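Molybdopterin biosynthesis moeA protein (Pyrococcus horikoshii, PDB 1WU2) probably inserts molybdenum into molybdopterin in the last steps of molybdenum cofactor biosynthesis. Local coordinates at residues I281-F287 with A305-F310; Y299-F304 with S363-L369; Y343-Y349 with S372-I378. All blocks are in the same frame, centred on the assembly; numbering follows the deposited sequence.

In the fold
Following the chain, residues 281-287 begin on the short strand 281-282 and run into a turn. Contact 1 packs them on helix 300-319 and closes a short loop that holds the strands 288-290 and 293-295. Contact 2 starts at the first turns of the same helix and reaches forward to 363-369, in the C-terminal region. Contact 3 pairs strand 343-351 with strand 374-378. Contacts 1 and 2 cross, since their segments alternate, and so do contacts 2 and 3; contact 1 closes before contact 3 opens. Strand 281-282 lies beside strand 343-351, so the probable molybdopterin-binding domain and the C-terminal sheet are tied together, with helix 300-319 packed against that sheet.

Contact 1. Residues I281-F287 with A305-F310; sequences IKPGRPF and AQFNLF
F287 lays its ring on the ring of F310 in an offset stack. The centroids are 4.0 Å apart and the planes lie at 13°. CE2 of F287 sits over the centre of the F310 ring, while F310 CD1 lies nearer the rim of the F287 ring. The F287 ring reaches the helix because its CG is anti to the backbone N (chi1 173°). I281 fills the next hollow. Its CD1 touches L309 CD1 at 3.9 Å, tip to tip, and also meets the edge of the F310 ring and CG of Q306. P283, which follows a cis peptide bond, brings its ring CG to 4.3 Å from A305 CB. G284 leaves the groove into which Q306 fits. A beta carbon on G284 would clash with Q306 CG and with I281 CD1. The extended Q306 side chain passes F287 in the opposite direction and gives NE2 to G284 O, at 2.9 Å and nearly straight (168°). NE2 comes from above the carbonyl plane, on the same face as F287 N, which closes the type I turn G284-F287 on that oxygen. Y10 and L17 of helix 10-20 border this apolar patch. The contact joins a tight turn to one side of helix 300-319. Its chemistry is mainly apolar, and one buried carbonyl takes two N-H groups, which probably fixes both the turn and the Q306 amide.

Contact 2. Residues Y299-F304 with S363-L369; sequences YPVSVF and SGILSSL
The ring of Y299 covers the S363 carbonyl, with S363 C over one face near the rim and CD2 3.2 Å from S363 O. Its CB rests 3.5 Å from G364 CA. G364 has a positive phi, and a beta carbon there would run into Y299 CD2 and P300 CD. A water bonded to S363 OG at 2.7 Å also makes a weak bond to the Y299 hydroxyl. An alanine at Y299 would strip the ring from the S363-G364 peptide and is likely to leave a gap there, with the water losing its weak partner. P300 continues the surface: its CB meets L366 CD2 at 3.8 Å, and its CD lies beside G364 O. Y299 is the N-cap residue of helix 300-319, so this contact sits where that helix starts, and 363-369 wraps past its first turns into helix 367-371. The two segments belong to the probable molybdopterin-binding domain and to the C-terminal region. CG2 of V301 lies 3.4 Å from I365 O and also touches S368 OG. L369 reaches between V301 and F304. Its CD1 lies 3.9 Å from V301 CA, and its CD2 lies against F304 CB. L369 CG stands over the face of the F304 ring, 4.3 Å from the centroid and 22° off the normal, a CH-pi contact. With chi1 at -176°, CG of F304 lies beside its own carbonyl carbon, which brings the ring face under L369 CG. Y396 meets the same ring edge-to-face. The second subunit also holds 363-369: S367 OG bonds to D147 of that subunit, and L369 O accepts from its Q164.

Contact 3. Residues Y343-Y349 with S372-I378; sequences YEFIKIY and SNAYLEI
Y343-Y349 and A374-I378 run antiparallel as neighbouring strands of the C-terminal sheet. The strands are joined by backbone bonds. E344 and I378 bond in both directions, and so do I346 and L376, where L376 N reaches I346 O at 2.9 Å. I348 N gives to A374 O from well above the carbonyl plane. At this end N373 and A374 both face I348, a classic beta bulge, and N373 N bonds to I348 O at 2.7 Å.

The aromatic stack lies on the face with F345, K347, Y375 and E377. The rings of F345 and Y375 are offset, centroids 4.6 Å apart and planes at 28°. F345 CE2 stands over the Y375 ring, and Y375 CB lies over the F345 ring as a CH-pi contact. Y375 CG sits between its backbone N and carbonyl carbon (chi1 63°), which stands the ring up beside F345. The Y375 hydroxyl bonds to K312 of helix 300-319. A separate flat pair forms at the bulge. There the N373 amide lies flat on the Y349 ring, planes 7° apart, with ND2 3.6 Å from CE2 of Y349; this ND2 also bonds to Y350 O and to a water.

Apolar contacts hold the other face. I346 CG1 meets I378 CD1 at 3.8 Å, and I348 CG1 meets L376 CB at 4.0 Å. V357 of strand 354-357 and I393 of strand 390-395 extend this layer.

The side-chain hydrogen bond across the strands is at the end away from the bulge. Y343 OH donates to E377 OE1 at 2.7 Å, from above the carboxylate plane. This bond probably helps the E377 carboxylate keep its negative charge and probably limits its rotation.

Contact 1. Residues I281-F287 with A305-F310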
loop_
_atom_site.group_PDB
_atom_site.type_symbol
_atom_site.label_atom_id
_atom_site.label_comp_id
_atom_site.label_asym_id
_atom_site.label_seq_id
_atom_site.Cartn_x
_atom_site.Cartn_y
_atom_site.Cartn_z
ATOM N N ILE A 281 3.877 -12.318 -22.864
ATOM C CA ILE A 281 3.059 -11.226 -22.323
ATOM C C ILE A 281 2.781 -10.121 -23.351
ATOM O O ILE A 281 3.522 -9.953 -24.318
ATOM C CB ILE A 281 3.677 -10.626 -21.025
ATOM C CG1 ILE A 281 4.920 -9.780 -21.325
ATOM C CG2 ILE A 281 3.989 -11.730 -20.014
ATOM C CD1 ILE A 281 5.337 -8.884 -20.174
ATOM N N LYS A 282 1.707 -9.374 -23.114
ATOM C CA LYS A 282 1.280 -8.293 -23.993
ATOM C C LYS A 282 0.543 -7.232 -23.164
ATOM O O LYS A 282 -0.494 -7.539 -22.581
ATOM C CB LYS A 282 0.348 -8.829 -25.086
ATOM C CG LYS A 282 0.016 -7.812 -26.182
ATOM C CD LYS A 282 -1.208 -8.231 -26.994
ATOM C CE LYS A 282 -1.688 -7.113 -27.920
ATOM N NZ LYS A 282 -3.071 -6.654 -27.587
ATOM N N PRO A 283 1.059 -6.003 -23.087
ATOM C CA PRO A 283 2.338 -5.599 -23.690
ATOM C C PRO A 283 3.549 -6.170 -22.951
ATOM O O PRO A 283 3.382 -6.879 -21.959
ATOM C CB PRO A 283 2.312 -4.070 -23.565
ATOM C CG PRO A 283 1.443 -3.801 -22.383
ATOM C CD PRO A 283 0.406 -4.886 -22.381
ATOM N N GLY A 284 4.749 -5.861 -23.441
ATOM C CA GLY A 284 5.989 -6.293 -22.812
ATOM C C GLY A 284 6.589 -7.556 -23.400
ATOM O O GLY A 284 7.440 -8.183 -22.772
ATOM N N ARG A 285 6.156 -7.911 -24.608
ATOM C CA ARG A 285 6.580 -9.140 -25.292
ATOM C C ARG A 285 8.106 -9.318 -25.412
ATOM O O ARG A 285 8.612 -10.392 -25.093
ATOM C CB ARG A 285 5.891 -9.239 -26.671
ATOM C CG ARG A 285 6.730 -9.791 -27.821
ATOM C CD ARG A 285 5.964 -9.884 -29.133
ATOM N NE ARG A 285 6.828 -10.280 -30.241
ATOM C CZ ARG A 285 6.402 -10.747 -31.417
ATOM N NH1 ARG A 285 5.101 -10.887 -31.674
ATOM N NH2 ARG A 285 7.289 -11.081 -32.350
ATOM N N PRO A 286 8.842 -8.297 -25.855
ATOM C CA PRO A 286 10.299 -8.433 -26.041
ATOM C C PRO A 286 11.145 -8.535 -24.755
ATOM O O PRO A 286 12.365 -8.393 -24.839
ATOM C CB PRO A 286 10.677 -7.162 -26.825
ATOM C CG PRO A 286 9.373 -6.565 -27.277
ATOM C CD PRO A 286 8.367 -6.957 -26.245
ATOM N N PHE A 287 10.525 -8.771 -23.602
ATOM C CA PHE A 287 11.254 -8.926 -22.343
ATOM C C PHE A 287 12.152 -10.169 -22.359
ATOM O O PHE A 287 11.749 -11.229 -22.834
ATOM C CB PHE A 287 10.271 -9.002 -21.163
ATOM C CG PHE A 287 10.922 -9.324 -19.847
ATOM C CD1 PHE A 287 11.540 -8.331 -19.096
ATOM C CD2 PHE A 287 10.918 -10.623 -19.361
ATOM C CE1 PHE A 287 12.145 -8.637 -17.880
ATOM C CE2 PHE A 287 11.520 -10.933 -18.155
ATOM C CZ PHE A 287 12.136 -9.940 -17.413
ATOM N N ALA A 305 4.080 -3.115 -17.058
ATOM C CA ALA A 305 3.608 -4.496 -17.110
ATOM C C ALA A 305 4.754 -5.480 -16.872
ATOM O O ALA A 305 4.584 -6.495 -16.199
ATOM C CB ALA A 305 2.949 -4.770 -18.443
ATOM N N GLN A 306 5.924 -5.168 -17.420
ATOM C CA GLN A 306 7.105 -6.000 -17.224
ATOM C C GLN A 306 7.591 -5.957 -15.777
ATOM O O GLN A 306 8.105 -6.945 -15.266
ATOM C CB GLN A 306 8.225 -5.566 -18.164
ATOM C CG GLN A 306 8.022 -6.043 -19.596
ATOM C CD GLN A 306 8.994 -5.411 -20.572
ATOM O OE1 GLN A 306 9.739 -4.492 -20.216
ATOM N NE2 GLN A 306 8.991 -5.901 -21.808
ATOM N N PHE A 307 7.418 -4.815 -15.118
ATOM C CA PHE A 307 7.857 -4.672 -13.737
ATOM C C PHE A 307 6.945 -5.472 -12.813
ATOM O O PHE A 307 7.418 -6.219 -11.966
ATOM C CB PHE A 307 7.891 -3.204 -13.302
ATOM C CG PHE A 307 8.323 -3.019 -11.875
ATOM C CD1 PHE A 307 9.658 -2.837 -11.558
ATOM C CD2 PHE A 307 7.395 -3.073 -10.848
ATOM C CE1 PHE A 307 10.056 -2.695 -10.243
ATOM C CE2 PHE A 307 7.786 -2.930 -9.531
ATOM C CZ PHE A 307 9.116 -2.743 -9.226
ATOM N N ASN A 308 5.638 -5.318 -12.989
ATOM C CA ASN A 308 4.658 -6.015 -12.160
ATOM C C ASN A 308 4.660 -7.531 -12.355
ATOM O O ASN A 308 4.443 -8.282 -11.402
ATOM C CB ASN A 308 3.257 -5.451 -12.411
ATOM C CG ASN A 308 3.012 -4.162 -11.660
ATOM O OD1 ASN A 308 2.730 -4.180 -10.464
ATOM N ND2 ASN A 308 3.127 -3.033 -12.355
ATOM N N LEU A 309 4.931 -7.976 -13.579
ATOM C CA LEU A 309 4.872 -9.401 -13.915
ATOM C C LEU A 309 6.181 -10.141 -13.635
ATOM O O LEU A 309 6.175 -11.362 -13.505
ATOM C CB LEU A 309 4.469 -9.599 -15.386
ATOM C CG LEU A 309 3.027 -9.219 -15.737
ATOM C CD1 LEU A 309 2.827 -9.200 -17.236
ATOM C CD2 LEU A 309 2.035 -10.173 -15.094
ATOM N N PHE A 310 7.292 -9.412 -13.526
ATOM C CA PHE A 310 8.602 -10.039 -13.341
ATOM C C PHE A 310 9.368 -9.437 -12.171
ATOM O O PHE A 310 9.607 -10.106 -11.168
ATOM C CB PHE A 310 9.439 -9.919 -14.619
ATOM C CG PHE A 310 8.966 -10.801 -15.737
ATOM C CD1 PHE A 310 8.421 -10.257 -16.886
ATOM C CD2 PHE A 310 9.073 -12.180 -15.641
ATOM C CE1 PHE A 310 7.987 -11.074 -17.916
ATOM C CE2 PHE A 310 8.640 -13.002 -16.676
ATOM C CZ PHE A 310 8.099 -12.447 -17.809
#

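Contact 2. Residues Y299-F304 with S363-L369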
loop_
_atom_site.group_PDB
_atom_site.type_symbol
_atom_site.label_atom_id
_atom_site.label_comp_id
_atom_site.label_asym_id
_atom_site.label_seq_id
_atom_site.Cartn_x
_atom_site.Cartn_y
_atom_site.Cartn_z
ATOM N N TYR A 299 9.035 1.679 -23.557
ATOM C CA TYR A 299 7.789 2.441 -23.534
ATOM C C TYR A 299 7.098 2.261 -22.177
ATOM O O TYR A 299 6.920 1.133 -21.729
ATOM C CB TYR A 299 6.892 2.038 -24.709
ATOM C CG TYR A 299 7.339 2.690 -26.007
ATOM C CD1 TYR A 299 7.660 1.924 -27.128
ATOM C CD2 TYR A 299 7.483 4.079 -26.099
ATOM C CE1 TYR A 299 8.094 2.526 -28.313
ATOM C CE2 TYR A 299 7.912 4.686 -27.271
ATOM C CZ TYR A 299 8.216 3.908 -28.373
ATOM O OH TYR A 299 8.640 4.519 -29.528
ATOM N N PRO A 300 6.738 3.368 -21.518
ATOM C CA PRO A 300 6.259 3.341 -20.128
ATOM C C PRO A 300 5.197 2.292 -19.802
ATOM O O PRO A 300 5.331 1.603 -18.796
ATOM C CB PRO A 300 5.685 4.747 -19.934
ATOM C CG PRO A 300 6.464 5.598 -20.851
ATOM C CD PRO A 300 6.771 4.746 -22.045
ATOM N N VAL A 301 4.170 2.167 -20.634
ATOM C CA VAL A 301 3.105 1.196 -20.379
ATOM C C VAL A 301 3.675 -0.223 -20.367
ATOM O O VAL A 301 3.326 -1.034 -19.513
ATOM C CB VAL A 301 1.966 1.295 -21.422
ATOM C CG1 VAL A 301 0.921 0.206 -21.188
ATOM C CG2 VAL A 301 1.316 2.678 -21.378
ATOM N N SER A 302 4.554 -0.503 -21.321
ATOM C CA SER A 302 5.196 -1.811 -21.440
ATOM C C SER A 302 6.202 -2.127 -20.320
ATOM O O SER A 302 6.324 -3.277 -19.908
ATOM C CB SER A 302 5.873 -1.918 -22.807
ATOM O OG SER A 302 6.466 -3.188 -22.995
ATOM N N VAL A 303 6.925 -1.119 -19.838
ATOM C CA VAL A 303 7.847 -1.292 -18.710
ATOM C C VAL A 303 7.083 -1.602 -17.422
ATOM O O VAL A 303 7.548 -2.386 -16.601
ATOM C CB VAL A 303 8.725 -0.028 -18.489
ATOM C CG1 VAL A 303 9.458 -0.080 -17.144
ATOM C CG2 VAL A 303 9.715 0.126 -19.617
ATOM N N PHE A 304 5.918 -0.979 -17.257
ATOM C CA PHE A 304 5.088 -1.146 -16.064
ATOM C C PHE A 304 4.579 -2.579 -15.950
ATOM O O PHE A 304 4.636 -3.179 -14.881
ATOM C CB PHE A 304 3.909 -0.173 -16.115
ATOM C CG PHE A 304 3.039 -0.186 -14.883
ATOM C CD1 PHE A 304 3.367 0.589 -13.776
ATOM C CD2 PHE A 304 1.876 -0.946 -14.845
ATOM C CE1 PHE A 304 2.562 0.592 -12.646
ATOM C CE2 PHE A 304 1.066 -0.949 -13.720
ATOM C CZ PHE A 304 1.408 -0.180 -12.617
ATOM N N SER A 363 2.005 3.830 -28.110
ATOM C CA SER A 363 3.294 4.470 -28.371
ATOM C C SER A 363 4.015 4.710 -27.051
ATOM O O SER A 363 4.820 5.643 -26.928
ATOM C CB SER A 363 3.093 5.795 -29.109
ATOM O OG SER A 363 4.303 6.539 -29.184
ATOM N N GLY A 364 3.740 3.853 -26.069
ATOM C CA GLY A 364 4.109 4.131 -24.696
ATOM C C GLY A 364 3.366 5.360 -24.227
ATOM O O GLY A 364 3.985 6.363 -23.861
ATOM N N ILE A 365 2.038 5.292 -24.258
ATOM C CA ILE A 365 1.220 6.438 -23.864
ATOM C C ILE A 365 0.752 6.322 -22.406
ATOM O O ILE A 365 -0.242 5.668 -22.073
ATOM C CB ILE A 365 0.086 6.739 -24.881
ATOM C CG1 ILE A 365 -0.835 5.540 -25.129
ATOM C CG2 ILE A 365 0.708 7.195 -26.201
ATOM C CD1 ILE A 365 -1.821 5.803 -26.259
ATOM N N LEU A 366 1.525 7.013 -21.571
ATOM C CA LEU A 366 1.503 6.955 -20.115
ATOM C C LEU A 366 0.163 7.212 -19.403
ATOM O O LEU A 366 -0.006 6.793 -18.259
ATOM C CB LEU A 366 2.553 7.963 -19.610
ATOM C CG LEU A 366 3.227 7.840 -18.243
ATOM C CD1 LEU A 366 2.590 8.827 -17.298
ATOM C CD2 LEU A 366 3.200 6.436 -17.663
ATOM N N SER A 367 -0.778 7.890 -20.056
ATOM C CA SER A 367 -2.022 8.307 -19.390
ATOM C C SER A 367 -2.937 7.154 -18.959
ATOM O O SER A 367 -3.723 7.315 -18.029
ATOM C CB SER A 367 -2.819 9.284 -20.261
ATOM O OG SER A 367 -3.205 8.685 -21.485
ATOM N N SER A 368 -2.850 6.011 -19.638
ATOM C CA SER A 368 -3.623 4.825 -19.261
ATOM C C SER A 368 -3.140 4.238 -17.929
ATOM O O SER A 368 -3.935 3.701 -17.156
ATOM C CB SER A 368 -3.568 3.768 -20.368
ATOM O OG SER A 368 -2.248 3.292 -20.562
ATOM N N LEU A 369 -1.835 4.340 -17.678
ATOM C CA LEU A 369 -1.254 4.031 -16.367
ATOM C C LEU A 369 -1.797 4.937 -15.255
ATOM O O LEU A 369 -2.001 4.484 -14.125
ATOM C CB LEU A 369 0.276 4.163 -16.414
ATOM C CG LEU A 369 1.119 2.891 -16.484
ATOM C CD1 LEU A 369 0.560 1.886 -17.478
ATOM C CD2 LEU A 369 2.552 3.266 -16.841
HETATM O O HOH W 1 5.785 5.335 -31.039
#

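Contact 3. Residues Y343-Y349 with S372-I378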
loop_
_atom_site.group_PDB
_atom_site.type_symbol
_atom_site.label_atom_id
_atom_site.label_comp_id
_atom_site.label_asym_id
_atom_site.label_seq_id
_atom_site.Cartn_x
_atom_site.Cartn_y
_atom_site.Cartn_z
ATOM N N TYR A 343 -0.394 -13.672 -23.093
ATOM C CA TYR A 343 -0.751 -13.437 -21.701
ATOM C C TYR A 343 -1.032 -11.948 -21.521
ATOM O O TYR A 343 -0.113 -11.134 -21.536
ATOM C CB TYR A 343 0.395 -13.889 -20.796
ATOM C CG TYR A 343 0.036 -14.045 -19.341
ATOM C CD1 TYR A 343 0.145 -12.975 -18.459
ATOM C CD2 TYR A 343 -0.396 -15.269 -18.842
ATOM C CE1 TYR A 343 -0.181 -13.118 -17.121
ATOM C CE2 TYR A 343 -0.723 -15.424 -17.505
ATOM C CZ TYR A 343 -0.613 -14.345 -16.649
ATOM O OH TYR A 343 -0.934 -14.492 -15.320
ATOM N N GLU A 344 -2.305 -11.601 -21.351
ATOM C CA GLU A 344 -2.745 -10.207 -21.355
ATOM C C GLU A 344 -2.541 -9.532 -20.001
ATOM O O GLU A 344 -3.041 -10.002 -18.983
ATOM C CB GLU A 344 -4.235 -10.086 -21.729
ATOM C CG GLU A 344 -4.755 -11.050 -22.786
ATOM C CD GLU A 344 -4.155 -10.822 -24.157
ATOM O OE1 GLU A 344 -3.535 -9.759 -24.376
ATOM O OE2 GLU A 344 -4.308 -11.716 -25.017
ATOM N N PHE A 345 -1.813 -8.421 -20.005
ATOM C CA PHE A 345 -1.759 -7.510 -18.870
ATOM C C PHE A 345 -2.758 -6.397 -19.170
ATOM O O PHE A 345 -2.528 -5.565 -20.048
ATOM C CB PHE A 345 -0.340 -6.956 -18.707
ATOM C CG PHE A 345 -0.148 -6.091 -17.488
ATOM C CD1 PHE A 345 -0.294 -4.712 -17.570
ATOM C CD2 PHE A 345 0.214 -6.653 -16.269
ATOM C CE1 PHE A 345 -0.097 -3.904 -16.452
ATOM C CE2 PHE A 345 0.411 -5.855 -15.148
ATOM C CZ PHE A 345 0.249 -4.476 -15.239
ATOM N N ILE A 346 -3.871 -6.399 -18.447
ATOM C CA ILE A 346 -4.982 -5.492 -18.711
ATOM C C ILE A 346 -5.122 -4.505 -17.572
ATOM O O ILE A 346 -5.281 -4.902 -16.424
ATOM C CB ILE A 346 -6.302 -6.288 -18.867
ATOM C CG1 ILE A 346 -6.196 -7.302 -20.012
ATOM C CG2 ILE A 346 -7.483 -5.340 -19.080
ATOM C CD1 ILE A 346 -5.853 -6.695 -21.365
ATOM N N LYS A 347 -5.080 -3.219 -17.898
ATOM C CA LYS A 347 -5.199 -2.164 -16.898
ATOM C C LYS A 347 -6.665 -1.969 -16.521
ATOM O O LYS A 347 -7.530 -1.886 -17.387
ATOM C CB LYS A 347 -4.588 -0.862 -17.421
ATOM C CG LYS A 347 -3.081 -0.958 -17.676
ATOM C CD LYS A 347 -2.592 0.095 -18.671
ATOM C CE LYS A 347 -2.869 -0.306 -20.121
ATOM N NZ LYS A 347 -2.106 -1.522 -20.551
ATOM N N ILE A 348 -6.920 -1.903 -15.216
ATOM C CA ILE A 348 -8.265 -1.836 -14.651
ATOM C C ILE A 348 -8.379 -0.646 -13.705
ATOM O O ILE A 348 -7.466 -0.392 -12.937
ATOM C CB ILE A 348 -8.532 -3.126 -13.837
ATOM C CG1 ILE A 348 -8.479 -4.373 -14.733
ATOM C CG2 ILE A 348 -9.858 -3.031 -13.070
ATOM C CD1 ILE A 348 -9.537 -4.430 -15.808
ATOM N N TYR A 349 -9.495 0.078 -13.749
ATOM C CA TYR A 349 -9.854 0.969 -12.647
ATOM C C TYR A 349 -10.936 0.302 -11.816
ATOM O O TYR A 349 -12.069 0.143 -12.268
ATOM C CB TYR A 349 -10.325 2.351 -13.105
ATOM C CG TYR A 349 -10.425 3.321 -11.941
ATOM C CD1 TYR A 349 -11.648 3.591 -11.329
ATOM C CD2 TYR A 349 -9.288 3.936 -11.433
ATOM C CE1 TYR A 349 -11.731 4.466 -10.248
ATOM C CE2 TYR A 349 -9.359 4.808 -10.358
ATOM C CZ TYR A 349 -10.579 5.072 -9.770
ATOM O OH TYR A 349 -10.636 5.942 -8.704
ATOM N N SER A 372 -5.553 4.075 -14.314
ATOM C CA SER A 372 -5.763 2.713 -13.824
ATOM C C SER A 372 -5.379 2.546 -12.354
ATOM O O SER A 372 -4.572 3.300 -11.813
ATOM C CB SER A 372 -4.987 1.705 -14.678
ATOM O OG SER A 372 -3.601 1.984 -14.682
ATOM N N ASN A 373 -5.967 1.523 -11.745
ATOM C CA ASN A 373 -5.913 1.250 -10.313
ATOM C C ASN A 373 -5.321 -0.115 -9.989
ATOM O O ASN A 373 -5.030 -0.421 -8.835
ATOM C CB ASN A 373 -7.352 1.228 -9.780
ATOM C CG ASN A 373 -7.514 1.998 -8.516
ATOM O OD1 ASN A 373 -6.543 2.522 -7.966
ATOM N ND2 ASN A 373 -8.749 2.088 -8.039
ATOM N N ALA A 374 -5.188 -0.944 -11.010
ATOM C CA ALA A 374 -5.054 -2.375 -10.814
ATOM C C ALA A 374 -4.748 -3.034 -12.143
ATOM O O ALA A 374 -4.669 -2.364 -13.168
ATOM C CB ALA A 374 -6.355 -2.946 -10.235
ATOM N N TYR A 375 -4.570 -4.348 -12.123
ATOM C CA TYR A 375 -4.460 -5.098 -13.358
ATOM C C TYR A 375 -5.081 -6.481 -13.269
ATOM O O TYR A 375 -5.204 -7.067 -12.198
ATOM C CB TYR A 375 -3.006 -5.169 -13.838
ATOM C CG TYR A 375 -2.031 -5.891 -12.933
ATOM C CD1 TYR A 375 -1.736 -7.240 -13.128
ATOM C CD2 TYR A 375 -1.365 -5.218 -11.915
ATOM C CE1 TYR A 375 -0.817 -7.902 -12.322
ATOM C CE2 TYR A 375 -0.444 -5.870 -11.100
ATOM C CZ TYR A 375 -0.175 -7.211 -11.310
ATOM O OH TYR A 375 0.731 -7.862 -10.507
ATOM N N LEU A 376 -5.485 -6.972 -14.430
ATOM C CA LEU A 376 -6.057 -8.291 -14.595
ATOM C C LEU A 376 -5.139 -9.079 -15.517
ATOM O O LEU A 376 -4.638 -8.549 -16.501
ATOM C CB LEU A 376 -7.452 -8.166 -15.215
ATOM C CG LEU A 376 -8.066 -9.421 -15.837
ATOM C CD1 LEU A 376 -8.360 -10.446 -14.766
ATOM C CD2 LEU A 376 -9.322 -9.057 -16.596
ATOM N N GLU A 377 -4.928 -10.349 -15.202
ATOM C CA GLU A 377 -4.119 -11.222 -16.036
ATOM C C GLU A 377 -5.014 -12.264 -16.697
ATOM O O GLU A 377 -5.778 -12.951 -16.021
ATOM C CB GLU A 377 -3.040 -11.898 -15.203
ATOM C CG GLU A 377 -1.969 -10.940 -14.701
ATOM C CD GLU A 377 -1.199 -11.503 -13.526
ATOM O OE1 GLU A 377 -0.293 -12.338 -13.745
ATOM O OE2 GLU A 377 -1.509 -11.120 -12.380
ATOM N N ILE A 378 -4.919 -12.359 -18.019
ATOM C CA ILE A 378 -5.662 -13.336 -18.801
ATOM C C ILE A 378 -4.660 -14.325 -19.396
ATOM O O ILE A 378 -3.851 -13.939 -20.238
ATOM C CB ILE A 378 -6.463 -12.633 -19.918
ATOM C CG1 ILE A 378 -7.337 -11.519 -19.326
ATOM C CG2 ILE A 378 -7.316 -13.646 -20.685
ATOM C CD1 ILE A 378 -8.009 -10.632 -20.357
HETATM O O HOH W 2 -8.560 4.419 -6.701
#